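Local coordinates for Alpha/beta hydrolase fold-3 domain protein (Sulfolobus islandicus, PDB 5LK6) that probably hydrolyses carboxylic esters, as a thermostable esterase or lipase of the alpha/beta hydrolase fold, at residues A[13-18]-A[32-37]; A[53-58]-A[109-114]; A[59-64]-A[89-94]; A[130-133]-A[138-141]. All coordinates share one frame; numbering follows the deposited sequence.

Interaction 1: A[13-18]-A[32-37]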
loop_
_atom_site.group_PDB
_atom_site.type_symbol
_atom_site.label_atom_id
_atom_site.label_comp_id
_atom_site.label_asym_id
_atom_site.label_seq_id
_atom_site.Cartn_x
_atom_site.Cartn_y
_atom_site.Cartn_z
ATOM N N SER A 13 -9.078 8.112 -24.601
ATOM C CA SER A 13 -9.319 7.260 -25.738
ATOM C C SER A 13 -10.607 6.439 -25.617
ATOM O O SER A 13 -10.708 5.398 -26.255
ATOM C CB SER A 13 -8.138 6.320 -25.887
ATOM O OG SER A 13 -8.270 5.317 -24.909
ATOM N N GLY A 14 -11.568 6.862 -24.782
ATOM C CA GLY A 14 -12.875 6.181 -24.661
ATOM C C GLY A 14 -13.009 4.890 -23.852
ATOM O O GLY A 14 -14.027 4.165 -23.968
ATOM N N PHE A 15 -12.033 4.603 -23.013
ATOM C CA PHE A 15 -12.156 3.503 -22.028
ATOM C C PHE A 15 -13.281 3.834 -21.005
ATOM O O PHE A 15 -13.188 4.798 -20.218
ATOM C CB PHE A 15 -10.803 3.283 -21.366
ATOM C CG PHE A 15 -10.750 2.194 -20.358
ATOM C CD1 PHE A 15 -10.421 0.894 -20.748
ATOM C CD2 PHE A 15 -10.877 2.481 -19.010
ATOM C CE1 PHE A 15 -10.324 -0.121 -19.814
ATOM C CE2 PHE A 15 -10.767 1.485 -18.052
ATOM C CZ PHE A 15 -10.502 0.185 -18.448
ATOM N N ILE A 16 -14.363 3.052 -21.079
ATOM C CA ILE A 16 -15.588 3.334 -20.361
ATOM C C ILE A 16 -16.496 2.115 -20.305
ATOM O O ILE A 16 -16.517 1.262 -21.201
ATOM C CB ILE A 16 -16.362 4.536 -21.023
ATOM C CG1 ILE A 16 -17.325 5.256 -20.002
ATOM C CG2 ILE A 16 -17.046 4.100 -22.348
ATOM C CD1 ILE A 16 -16.741 5.816 -18.672
ATOM N N VAL A 17 -17.282 2.061 -19.249
ATOM C CA VAL A 17 -18.433 1.187 -19.225
ATOM C C VAL A 17 -19.646 2.119 -19.205
ATOM O O VAL A 17 -19.841 2.841 -18.212
ATOM C CB VAL A 17 -18.423 0.258 -18.015
ATOM C CG1 VAL A 17 -19.618 -0.660 -18.091
ATOM C CG2 VAL A 17 -17.136 -0.543 -17.977
ATOM N N PRO A 18 -20.448 2.123 -20.301
ATOM C CA PRO A 18 -21.561 3.114 -20.465
ATOM C C PRO A 18 -22.804 2.830 -19.631
ATOM O O PRO A 18 -23.890 2.746 -20.189
ATOM C CB PRO A 18 -21.883 3.032 -21.964
ATOM C CG PRO A 18 -21.509 1.604 -22.336
ATOM C CD PRO A 18 -20.352 1.187 -21.458
ATOM N N ARG A 32 -17.300 -7.465 -19.003
ATOM C CA ARG A 32 -16.671 -8.778 -19.330
ATOM C C ARG A 32 -15.487 -8.642 -20.277
ATOM O O ARG A 32 -14.472 -9.247 -19.986
ATOM C CB ARG A 32 -17.631 -9.778 -20.008
ATOM C CG ARG A 32 -18.276 -10.826 -19.138
ATOM C CD ARG A 32 -18.526 -12.141 -19.887
ATOM N NE ARG A 32 -19.268 -13.065 -19.007
ATOM C CZ ARG A 32 -19.085 -14.401 -18.854
ATOM N NH1 ARG A 32 -18.134 -15.099 -19.522
ATOM N NH2 ARG A 32 -19.890 -15.053 -17.988
ATOM N N GLN A 33 -15.641 -7.899 -21.389
ATOM C CA GLN A 33 -14.580 -7.728 -22.374
ATOM C C GLN A 33 -13.404 -6.985 -21.796
ATOM O O GLN A 33 -12.277 -7.398 -21.998
ATOM C CB GLN A 33 -15.007 -6.905 -23.574
ATOM C CG GLN A 33 -15.654 -7.673 -24.709
ATOM C CD GLN A 33 -16.666 -6.840 -25.587
ATOM O OE1 GLN A 33 -16.790 -5.572 -25.522
ATOM N NE2 GLN A 33 -17.419 -7.583 -26.394
ATOM N N LEU A 34 -13.653 -5.849 -21.135
ATOM C CA LEU A 34 -12.560 -5.070 -20.529
ATOM C C LEU A 34 -11.743 -5.849 -19.473
ATOM O O LEU A 34 -10.534 -5.681 -19.397
ATOM C CB LEU A 34 -13.078 -3.763 -19.925
ATOM C CG LEU A 34 -13.625 -2.761 -20.950
ATOM C CD1 LEU A 34 -14.100 -1.518 -20.198
ATOM C CD2 LEU A 34 -12.634 -2.402 -22.063
ATOM N N ALA A 35 -12.409 -6.678 -18.677
ATOM C CA ALA A 35 -11.773 -7.388 -17.614
ATOM C C ALA A 35 -11.130 -8.697 -18.044
ATOM O O ALA A 35 -10.211 -9.173 -17.373
ATOM C CB ALA A 35 -12.776 -7.658 -16.541
ATOM N N SER A 36 -11.650 -9.301 -19.098
ATOM C CA SER A 36 -11.010 -10.468 -19.794
ATOM C C SER A 36 -9.719 -10.157 -20.519
ATOM O O SER A 36 -8.965 -11.050 -20.778
ATOM C CB SER A 36 -11.949 -11.065 -20.852
ATOM O OG SER A 36 -13.074 -11.566 -20.156
ATOM N N ALA A 37 -9.471 -8.912 -20.884
ATOM C CA ALA A 37 -8.175 -8.528 -21.430
ATOM C C ALA A 37 -6.978 -8.870 -20.525
ATOM O O ALA A 37 -5.871 -8.922 -20.984
ATOM C CB ALA A 37 -8.156 -7.019 -21.751
#

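Interaction 2: A[53-58]-A[109-114]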
loop_
_atom_site.group_PDB
_atom_site.type_symbol
_atom_site.label_atom_id
_atom_site.label_comp_id
_atom_site.label_asym_id
_atom_site.label_seq_id
_atom_site.Cartn_x
_atom_site.Cartn_y
_atom_site.Cartn_z
ATOM N N GLY A 53 -27.495 -22.334 -0.449
ATOM C CA GLY A 53 -27.953 -21.121 0.212
ATOM C C GLY A 53 -29.353 -21.182 0.790
ATOM O O GLY A 53 -30.169 -21.934 0.324
ATOM N N SER A 54 -29.640 -20.318 1.761
ATOM C CA SER A 54 -30.970 -20.180 2.338
ATOM C C SER A 54 -32.046 -19.841 1.267
ATOM O O SER A 54 -33.168 -20.298 1.385
ATOM C CB SER A 54 -30.976 -19.198 3.546
ATOM O OG SER A 54 -31.161 -17.814 3.213
ATOM N N GLU A 55 -31.699 -19.082 0.221
ATOM C CA GLU A 55 -32.666 -18.678 -0.824
ATOM C C GLU A 55 -32.324 -19.101 -2.233
ATOM O O GLU A 55 -33.138 -18.934 -3.138
ATOM C CB GLU A 55 -32.854 -17.153 -0.812
ATOM C CG GLU A 55 -33.747 -16.664 0.316
ATOM C CD GLU A 55 -33.852 -15.161 0.386
ATOM O OE1 GLU A 55 -33.373 -14.476 -0.566
ATOM O OE2 GLU A 55 -34.413 -14.685 1.411
ATOM N N ALA A 56 -31.123 -19.603 -2.457
ATOM C CA ALA A 56 -30.756 -20.017 -3.790
ATOM C C ALA A 56 -29.620 -21.000 -3.753
ATOM O O ALA A 56 -28.963 -21.170 -2.745
ATOM C CB ALA A 56 -30.355 -18.803 -4.610
ATOM N N ASN A 57 -29.394 -21.620 -4.887
ATOM C CA ASN A 57 -28.236 -22.425 -5.092
ATOM C C ASN A 57 -27.120 -21.551 -5.697
ATOM O O ASN A 57 -27.146 -21.202 -6.891
ATOM C CB ASN A 57 -28.577 -23.627 -5.975
ATOM C CG ASN A 57 -27.847 -24.860 -5.524
ATOM O OD1 ASN A 57 -26.835 -25.252 -6.117
ATOM N ND2 ASN A 57 -28.301 -25.434 -4.407
ATOM N N ILE A 58 -26.124 -21.255 -4.857
ATOM C CA ILE A 58 -25.065 -20.251 -5.124
ATOM C C ILE A 58 -23.775 -20.798 -5.783
ATOM O O ILE A 58 -22.985 -21.520 -5.140
ATOM C CB ILE A 58 -24.651 -19.529 -3.804
ATOM C CG1 ILE A 58 -25.855 -18.945 -3.095
ATOM C CG2 ILE A 58 -23.654 -18.431 -4.089
ATOM C CD1 ILE A 58 -25.625 -18.846 -1.611
ATOM N N ASP A 109 -20.550 -16.123 -6.986
ATOM C CA ASP A 109 -21.545 -15.552 -7.953
ATOM C C ASP A 109 -22.860 -15.281 -7.204
ATOM O O ASP A 109 -23.861 -15.969 -7.390
ATOM C CB ASP A 109 -21.805 -16.478 -9.191
ATOM C CG ASP A 109 -21.347 -15.882 -10.517
ATOM O OD1 ASP A 109 -21.331 -14.644 -10.663
ATOM O OD2 ASP A 109 -21.036 -16.647 -11.470
ATOM N N TYR A 110 -22.851 -14.264 -6.358
ATOM C CA TYR A 110 -24.050 -13.824 -5.653
ATOM C C TYR A 110 -25.057 -13.359 -6.706
ATOM O O TYR A 110 -24.678 -12.965 -7.809
ATOM C CB TYR A 110 -23.733 -12.699 -4.615
ATOM C CG TYR A 110 -23.104 -11.411 -5.182
ATOM C CD1 TYR A 110 -23.893 -10.418 -5.768
ATOM C CD2 TYR A 110 -21.726 -11.209 -5.132
ATOM C CE1 TYR A 110 -23.324 -9.272 -6.275
ATOM C CE2 TYR A 110 -21.131 -10.087 -5.662
ATOM C CZ TYR A 110 -21.921 -9.120 -6.223
ATOM O OH TYR A 110 -21.328 -8.013 -6.753
ATOM N N ARG A 111 -26.329 -13.400 -6.347
ATOM C CA ARG A 111 -27.422 -12.967 -7.233
ATOM C C ARG A 111 -27.423 -11.449 -7.513
ATOM O O ARG A 111 -27.316 -10.622 -6.569
ATOM C CB ARG A 111 -28.784 -13.354 -6.623
ATOM C CG ARG A 111 -29.206 -14.821 -6.845
ATOM C CD ARG A 111 -30.445 -15.159 -6.038
ATOM N NE ARG A 111 -30.196 -15.030 -4.593
ATOM C CZ ARG A 111 -31.158 -14.742 -3.720
ATOM N NH1 ARG A 111 -32.407 -14.613 -4.156
ATOM N NH2 ARG A 111 -30.908 -14.596 -2.407
ATOM N N LEU A 112 -27.600 -11.109 -8.807
ATOM C CA LEU A 112 -27.504 -9.723 -9.282
ATOM C C LEU A 112 -28.843 -9.018 -9.551
ATOM O O LEU A 112 -29.871 -9.634 -9.920
ATOM C CB LEU A 112 -26.691 -9.689 -10.554
ATOM C CG LEU A 112 -25.273 -10.292 -10.498
ATOM C CD1 LEU A 112 -24.602 -10.543 -11.861
ATOM C CD2 LEU A 112 -24.435 -9.356 -9.630
ATOM N N ALA A 113 -28.813 -7.715 -9.387
ATOM C CA ALA A 113 -29.890 -6.879 -9.793
ATOM C C ALA A 113 -29.715 -6.610 -11.279
ATOM O O ALA A 113 -28.610 -6.761 -11.806
ATOM C CB ALA A 113 -29.835 -5.591 -9.011
ATOM N N PRO A 114 -30.788 -6.241 -11.987
ATOM C CA PRO A 114 -32.124 -5.985 -11.439
ATOM C C PRO A 114 -32.992 -7.195 -11.165
ATOM O O PRO A 114 -34.073 -7.027 -10.578
ATOM C CB PRO A 114 -32.778 -5.146 -12.533
ATOM C CG PRO A 114 -32.168 -5.686 -13.764
ATOM C CD PRO A 114 -30.725 -5.884 -13.403
#

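Interaction 3: A[59-64]-A[89-94]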
loop_
_atom_site.group_PDB
_atom_site.type_symbol
_atom_site.label_atom_id
_atom_site.label_comp_id
_atom_site.label_asym_id
_atom_site.label_seq_id
_atom_site.Cartn_x
_atom_site.Cartn_y
_atom_site.Cartn_z
ATOM N N ASN A 59 -23.527 -20.412 -7.032
ATOM C CA ASN A 59 -22.276 -20.761 -7.661
ATOM C C ASN A 59 -21.095 -20.016 -7.081
ATOM O O ASN A 59 -21.201 -18.856 -6.741
ATOM C CB ASN A 59 -22.325 -20.502 -9.125
ATOM C CG ASN A 59 -23.306 -21.391 -9.810
ATOM O OD1 ASN A 59 -23.804 -22.376 -9.246
ATOM N ND2 ASN A 59 -23.619 -21.040 -11.015
ATOM N N ALA A 60 -19.990 -20.735 -6.933
ATOM C CA ALA A 60 -18.739 -20.194 -6.500
ATOM C C ALA A 60 -17.685 -20.870 -7.310
ATOM O O ALA A 60 -17.877 -21.970 -7.776
ATOM C CB ALA A 60 -18.532 -20.496 -5.052
ATOM N N ARG A 61 -16.571 -20.193 -7.510
ATOM C CA ARG A 61 -15.415 -20.814 -8.123
ATOM C C ARG A 61 -14.264 -20.828 -7.097
ATOM O O ARG A 61 -13.956 -19.815 -6.486
ATOM C CB ARG A 61 -15.038 -20.091 -9.391
ATOM C CG ARG A 61 -13.703 -20.545 -9.958
ATOM C CD ARG A 61 -13.530 -20.029 -11.363
ATOM N NE ARG A 61 -14.568 -20.565 -12.226
ATOM C CZ ARG A 61 -14.767 -20.204 -13.489
ATOM N NH1 ARG A 61 -14.004 -19.253 -14.103
ATOM N NH2 ARG A 61 -15.766 -20.789 -14.150
ATOM N N VAL A 62 -13.660 -22.005 -6.924
ATOM C CA VAL A 62 -12.594 -22.243 -5.950
ATOM C C VAL A 62 -11.247 -22.303 -6.652
ATOM O O VAL A 62 -11.049 -23.063 -7.588
ATOM C CB VAL A 62 -12.832 -23.522 -5.180
ATOM C CG1 VAL A 62 -11.917 -23.585 -3.974
ATOM C CG2 VAL A 62 -14.301 -23.605 -4.751
ATOM N N TYR A 63 -10.352 -21.428 -6.231
ATOM C CA TYR A 63 -8.980 -21.411 -6.738
ATOM C C TYR A 63 -8.054 -21.869 -5.600
ATOM O O TYR A 63 -8.107 -21.330 -4.455
ATOM C CB TYR A 63 -8.590 -19.999 -7.150
ATOM C CG TYR A 63 -9.500 -19.321 -8.126
ATOM C CD1 TYR A 63 -10.688 -18.696 -7.711
ATOM C CD2 TYR A 63 -9.157 -19.236 -9.441
ATOM C CE1 TYR A 63 -11.506 -18.013 -8.619
ATOM C CE2 TYR A 63 -9.967 -18.599 -10.358
ATOM C CZ TYR A 63 -11.138 -17.976 -9.952
ATOM O OH TYR A 63 -11.896 -17.329 -10.915
ATOM N N LEU A 64 -7.236 -22.879 -5.891
ATOM C CA LEU A 64 -6.173 -23.269 -4.943
ATOM C C LEU A 64 -4.881 -22.727 -5.490
ATOM O O LEU A 64 -4.735 -22.572 -6.702
ATOM C CB LEU A 64 -6.056 -24.769 -4.771
ATOM C CG LEU A 64 -7.256 -25.641 -4.378
ATOM C CD1 LEU A 64 -6.761 -27.079 -4.464
ATOM C CD2 LEU A 64 -7.870 -25.375 -2.996
ATOM N N SER A 89 -15.854 -12.953 -15.386
ATOM C CA SER A 89 -15.181 -11.658 -15.567
ATOM C C SER A 89 -14.118 -11.367 -14.497
ATOM O O SER A 89 -13.145 -10.700 -14.802
ATOM C CB SER A 89 -16.186 -10.495 -15.598
ATOM O OG SER A 89 -16.924 -10.316 -14.371
ATOM N N TYR A 90 -14.293 -11.876 -13.281
ATOM C CA TYR A 90 -13.349 -11.641 -12.185
ATOM C C TYR A 90 -12.209 -12.661 -12.067
ATOM O O TYR A 90 -11.370 -12.603 -11.132
ATOM C CB TYR A 90 -14.112 -11.480 -10.854
ATOM C CG TYR A 90 -14.433 -10.001 -10.617
ATOM C CD1 TYR A 90 -15.311 -9.310 -11.453
ATOM C CD2 TYR A 90 -13.808 -9.296 -9.634
ATOM C CE1 TYR A 90 -15.570 -7.975 -11.265
ATOM C CE2 TYR A 90 -14.068 -7.958 -9.445
ATOM C CZ TYR A 90 -14.952 -7.311 -10.268
ATOM O OH TYR A 90 -15.181 -5.989 -10.049
ATOM N N ASP A 91 -12.152 -13.562 -13.040
ATOM C CA ASP A 91 -11.313 -14.701 -12.949
ATOM C C ASP A 91 -9.803 -14.288 -13.012
ATOM O O ASP A 91 -9.004 -14.784 -12.212
ATOM C CB ASP A 91 -11.750 -15.730 -14.025
ATOM C CG ASP A 91 -10.937 -17.058 -13.974
ATOM O OD1 ASP A 91 -11.324 -17.996 -13.210
ATOM O OD2 ASP A 91 -9.913 -17.094 -14.728
ATOM N N PRO A 92 -9.431 -13.367 -13.920
ATOM C CA PRO A 92 -8.062 -12.876 -13.858
ATOM C C PRO A 92 -7.631 -12.244 -12.517
ATOM O O PRO A 92 -6.535 -12.526 -12.007
ATOM C CB PRO A 92 -8.001 -11.844 -14.984
ATOM C CG PRO A 92 -8.989 -12.330 -15.972
ATOM C CD PRO A 92 -10.117 -12.863 -15.118
ATOM N N LEU A 93 -8.484 -11.427 -11.936
ATOM C CA LEU A 93 -8.134 -10.830 -10.663
ATOM C C LEU A 93 -8.046 -11.879 -9.553
ATOM O O LEU A 93 -7.161 -11.805 -8.708
ATOM C CB LEU A 93 -9.156 -9.749 -10.318
ATOM C CG LEU A 93 -9.032 -9.057 -8.971
ATOM C CD1 LEU A 93 -7.704 -8.361 -8.808
ATOM C CD2 LEU A 93 -10.176 -8.063 -8.844
ATOM N N CYS A 94 -8.985 -12.820 -9.537
ATOM C CA CYS A 94 -9.077 -13.748 -8.431
ATOM C C CYS A 94 -7.903 -14.674 -8.503
ATOM O O CYS A 94 -7.351 -15.028 -7.485
ATOM C CB CYS A 94 -10.359 -14.550 -8.450
ATOM S SG CYS A 94 -11.758 -13.621 -7.802
#

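Interaction 4: A[130-133]-A[138-141]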
loop_
_atom_site.group_PDB
_atom_site.type_symbol
_atom_site.label_atom_id
_atom_site.label_comp_id
_atom_site.label_asym_id
_atom_site.label_seq_id
_atom_site.Cartn_x
_atom_site.Cartn_y
_atom_site.Cartn_z
ATOM N N ASN A 130 -20.815 -18.308 5.489
ATOM C CA ASN A 130 -21.187 -19.161 6.589
ATOM C C ASN A 130 -20.959 -20.619 6.240
ATOM O O ASN A 130 -20.408 -21.399 7.035
ATOM C CB ASN A 130 -22.633 -18.895 6.915
ATOM C CG ASN A 130 -23.064 -19.519 8.212
ATOM O OD1 ASN A 130 -22.771 -19.055 9.321
ATOM N ND2 ASN A 130 -23.822 -20.551 8.071
ATOM N N TRP A 131 -21.303 -20.979 5.030
ATOM C CA TRP A 131 -21.131 -22.333 4.611
ATOM C C TRP A 131 -19.668 -22.715 4.435
ATOM O O TRP A 131 -19.269 -23.798 4.872
ATOM C CB TRP A 131 -21.864 -22.572 3.308
ATOM C CG TRP A 131 -21.817 -23.955 2.828
ATOM C CD1 TRP A 131 -22.713 -24.977 3.142
ATOM C CD2 TRP A 131 -20.853 -24.521 1.914
ATOM N NE1 TRP A 131 -22.358 -26.120 2.459
ATOM C CE2 TRP A 131 -21.239 -25.886 1.695
ATOM C CE3 TRP A 131 -19.744 -24.009 1.231
ATOM C CZ2 TRP A 131 -20.543 -26.744 0.830
ATOM C CZ3 TRP A 131 -19.020 -24.872 0.368
ATOM C CH2 TRP A 131 -19.431 -26.237 0.189
ATOM N N VAL A 132 -18.881 -21.849 3.784
ATOM C CA VAL A 132 -17.451 -22.113 3.594
ATOM C C VAL A 132 -16.754 -22.275 4.975
ATOM O O VAL A 132 -15.943 -23.166 5.172
ATOM C CB VAL A 132 -16.783 -21.031 2.725
ATOM C CG1 VAL A 132 -15.245 -21.093 2.815
ATOM C CG2 VAL A 132 -17.249 -21.145 1.288
ATOM N N TYR A 133 -17.109 -21.421 5.915
ATOM C CA TYR A 133 -16.584 -21.466 7.257
ATOM C C TYR A 133 -16.896 -22.767 8.012
ATOM O O TYR A 133 -16.120 -23.154 8.862
ATOM C CB TYR A 133 -17.174 -20.285 8.005
ATOM C CG TYR A 133 -16.772 -20.120 9.443
ATOM C CD1 TYR A 133 -15.663 -19.405 9.778
ATOM C CD2 TYR A 133 -17.545 -20.651 10.481
ATOM C CE1 TYR A 133 -15.314 -19.221 11.097
ATOM C CE2 TYR A 133 -17.207 -20.476 11.799
ATOM C CZ TYR A 133 -16.090 -19.766 12.095
ATOM O OH TYR A 133 -15.722 -19.528 13.380
ATOM N N LYS A 138 -13.360 -29.281 3.416
ATOM C CA LYS A 138 -13.419 -29.385 1.940
ATOM C C LYS A 138 -12.261 -28.657 1.248
ATOM O O LYS A 138 -11.991 -28.923 0.101
ATOM C CB LYS A 138 -14.741 -28.817 1.337
ATOM C CG LYS A 138 -15.942 -29.737 1.110
ATOM C CD LYS A 138 -16.646 -30.142 2.419
ATOM C CE LYS A 138 -18.163 -30.303 2.257
ATOM N NZ LYS A 138 -18.525 -31.109 1.047
ATOM N N PHE A 139 -11.634 -27.688 1.913
ATOM C CA PHE A 139 -10.677 -26.762 1.281
ATOM C C PHE A 139 -9.304 -26.826 1.886
ATOM O O PHE A 139 -8.387 -26.134 1.396
ATOM C CB PHE A 139 -11.173 -25.309 1.472
ATOM C CG PHE A 139 -12.500 -25.039 0.849
ATOM C CD1 PHE A 139 -12.616 -24.915 -0.517
ATOM C CD2 PHE A 139 -13.635 -24.956 1.620
ATOM C CE1 PHE A 139 -13.843 -24.681 -1.104
ATOM C CE2 PHE A 139 -14.868 -24.744 1.037
ATOM C CZ PHE A 139 -14.978 -24.594 -0.327
ATOM N N ASP A 140 -9.193 -27.620 2.961
ATOM C CA ASP A 140 -7.970 -27.781 3.772
ATOM C C ASP A 140 -7.686 -26.421 4.388
ATOM O O ASP A 140 -6.606 -25.916 4.257
ATOM C CB ASP A 140 -6.795 -28.386 2.912
ATOM C CG ASP A 140 -5.566 -28.872 3.757
ATOM O OD1 ASP A 140 -5.622 -28.885 5.042
ATOM O OD2 ASP A 140 -4.530 -29.209 3.081
ATOM N N GLY A 141 -8.676 -25.840 5.059
ATOM C CA GLY A 141 -8.612 -24.468 5.529
ATOM C C GLY A 141 -8.385 -24.329 7.000
ATOM O O GLY A 141 -9.068 -23.546 7.661
#

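Interaction 1: A[13-18]-A[32-37]
The irregular chain of 13-18 passes the last turn of helix 24-36 with V17 CA 8.7 Å from L34 CA, so that the gap is bridged mainly by side chains. Helix 5-12, this loop and helix 24-36 form the N-terminal helical region, which in relatives of the hormone-sensitive lipase type belongs to the cap over the alpha/beta hydrolase core and probably does so here. L34 points toward the loop, and both its methyls reach F15, chiefly CD2, which meets the ring obliquely 3.9 Å from F15 CE1. CD1 alone also meets V17 CG2, at 3.9 Å, and rests on the backbone, 3.8 Å from I16 O; the V17 and L34 side chains run past each other in opposite directions. F15 holds its CG trans to the backbone N (chi1 -179°), and this extends the ring across to the leucine. The cluster continues into F279, which meets the F15 ring edge-to-face and touches L34, and F197, against which both F15 and V17 lie. Within the helix, R32 O accepts twice, from S36 N on one face of its carbonyl plane and, at 2.7 Å, from S36 OG on the opposite face.

Interaction 2: A[53-58]-A[109-114]
R111 meets E55 in a single-pronged salt bridge: R111 NH2 donates to E55 OE1 at 3.1 Å with an N-H...O angle of 164°. E55 OE1 lies near the guanidinium plane and is met on its anti side, with the donor 25° out of the carboxylate plane, and the carboxylate stands almost perpendicular to the guanidinium, the two planes 84° apart. A56 packs over one face of the same group, its CB 3.8 Å from R111 NE, and E55 O lies over that face as well. The methylene chain takes part too, with R111 CD 3.9 Å from A56 CB. A bend at chi3 turns the arginine head toward the 53-58 turn. The stronger partner of R111 is D124, whose OD2 takes a salt bridge from NE, so the cation joins the turn to helix 120-133. A leucine in place of R111 would probably leave E55 and D124 without their shared countercharge and the turn less firmly tied to the helix. At the base of the contact the chains converge where strand 57-63 runs antiparallel to strand 104-108 in the alpha/beta hydrolase sheet: I58 CA is 6.5 Å from D109 CA, and I58 CG2 rests 4.1 Å from D109 O. S54 OG adds a hydrogen bond to D127 on helix 120-133. Beyond D109 the loop is fixed by Y110, whose ring stacks on H78 and whose OH bonds to H78 O; H78 begins the HGGG sequence, whose glycines in this family usually contribute to the oxyanion hole.

Interaction 3: A[59-64]-A[89-94]
D91, in the first turn of helix 91-101, reaches R61 and Y63 on strand 57-63 and so pins the helix to the central sheet of the alpha/beta hydrolase fold. A chi1 of -177° sends the D91 carboxylate away from its own N and out to the strand, where OD1 accepts from two donors. Y63 OH is hydrogen-bonded to D91 OD1, which lies at the ring edge in its plane; the modelled length is unusually short and therefore doubtful. R61 NH1 makes a salt bridge to D91 OD1 at 3.1 Å, approaching from above the carboxylate plane while the oxygen stays near the guanidinium plane. D91 OD2 pairs with R95. R61 is on the more open side of the contact, and it is shared: NE pairs with D48, its stronger partner, and NH1 also with E88. A methionine in its place would probably leave D48 and E88 without this cation and D91 OD1 with Y63 OH alone of its two donors here. The tight side is apolar and buried, where C94 CB packs 3.7 Å from Y63 CE1, oblique to the ring. Beyond it C94 SG makes a sulfur-aromatic contact, 5.4 Å from the Y63 ring centroid and 46° off the ring normal.

Interaction 4: A[130-133]-A[138-141]
The carbonyl oxygen of W131 accepts a hydrogen bond from N135 ND2 just beyond the helix, while the indole of the same residue turns to F139 on the returning loop. The W131-F139 meeting is apolar: W131 CZ3 lies 4.1 Å from F139 CZ, at the edge of the phenyl ring and near its plane, whereas the phenyl carbon approaches the indole obliquely. The two side chains cross at about a right angle. V132 supplies the second touch, with CG1 4.1 Å from F139 CE2, this time oblique to the phenyl ring. Thus the far end of the phenyl ring, CZ and CE2, is lodged against two consecutive residues of the helix. The W131 chi1 of -177° carries the indole along the helix flank toward the loop. Helix 120-133 is the helical limb of a beta-alpha-beta crossover from strand 104-108 to strand 144-150; the loop residues 138-141 are part of the link from its C-terminal end to the second strand. F139 also packs on the sheet, touching I49, V73 and V104, and V132 packs on V73, I75 and V106. W131 covers I49, I51 and P52 of the edge strand 46-52. One face of the phenyl ring carries K138 CB, 4.0 Å above its plane and offset toward the rim. D140 then turns the chain with positive phi (64°), and its backbone is hydrogen-bonded to Y71.

From the N terminus, interaction 1 closes a short excursion that includes most of helix 24-36, before the sheet begins. Interactions 2 and 3 both use strand 57-63; 89-94 precedes 109-114, so interaction 3 lies wholly within the span of interaction 2. Interaction 2 joins the turn before that strand to the loop after strand 104-108, and interaction 3 joins the strand to helix 91-101. They meet where D109 N and N59 O, 2.8 Å apart, are probably hydrogen-bonded. Interaction 4 follows in series, tying helix 120-133 to the loop before strand 144-150. Interaction 3 also touches interaction 1, A35 packing on S89 and P92, and interaction 4, V62 packing on F139.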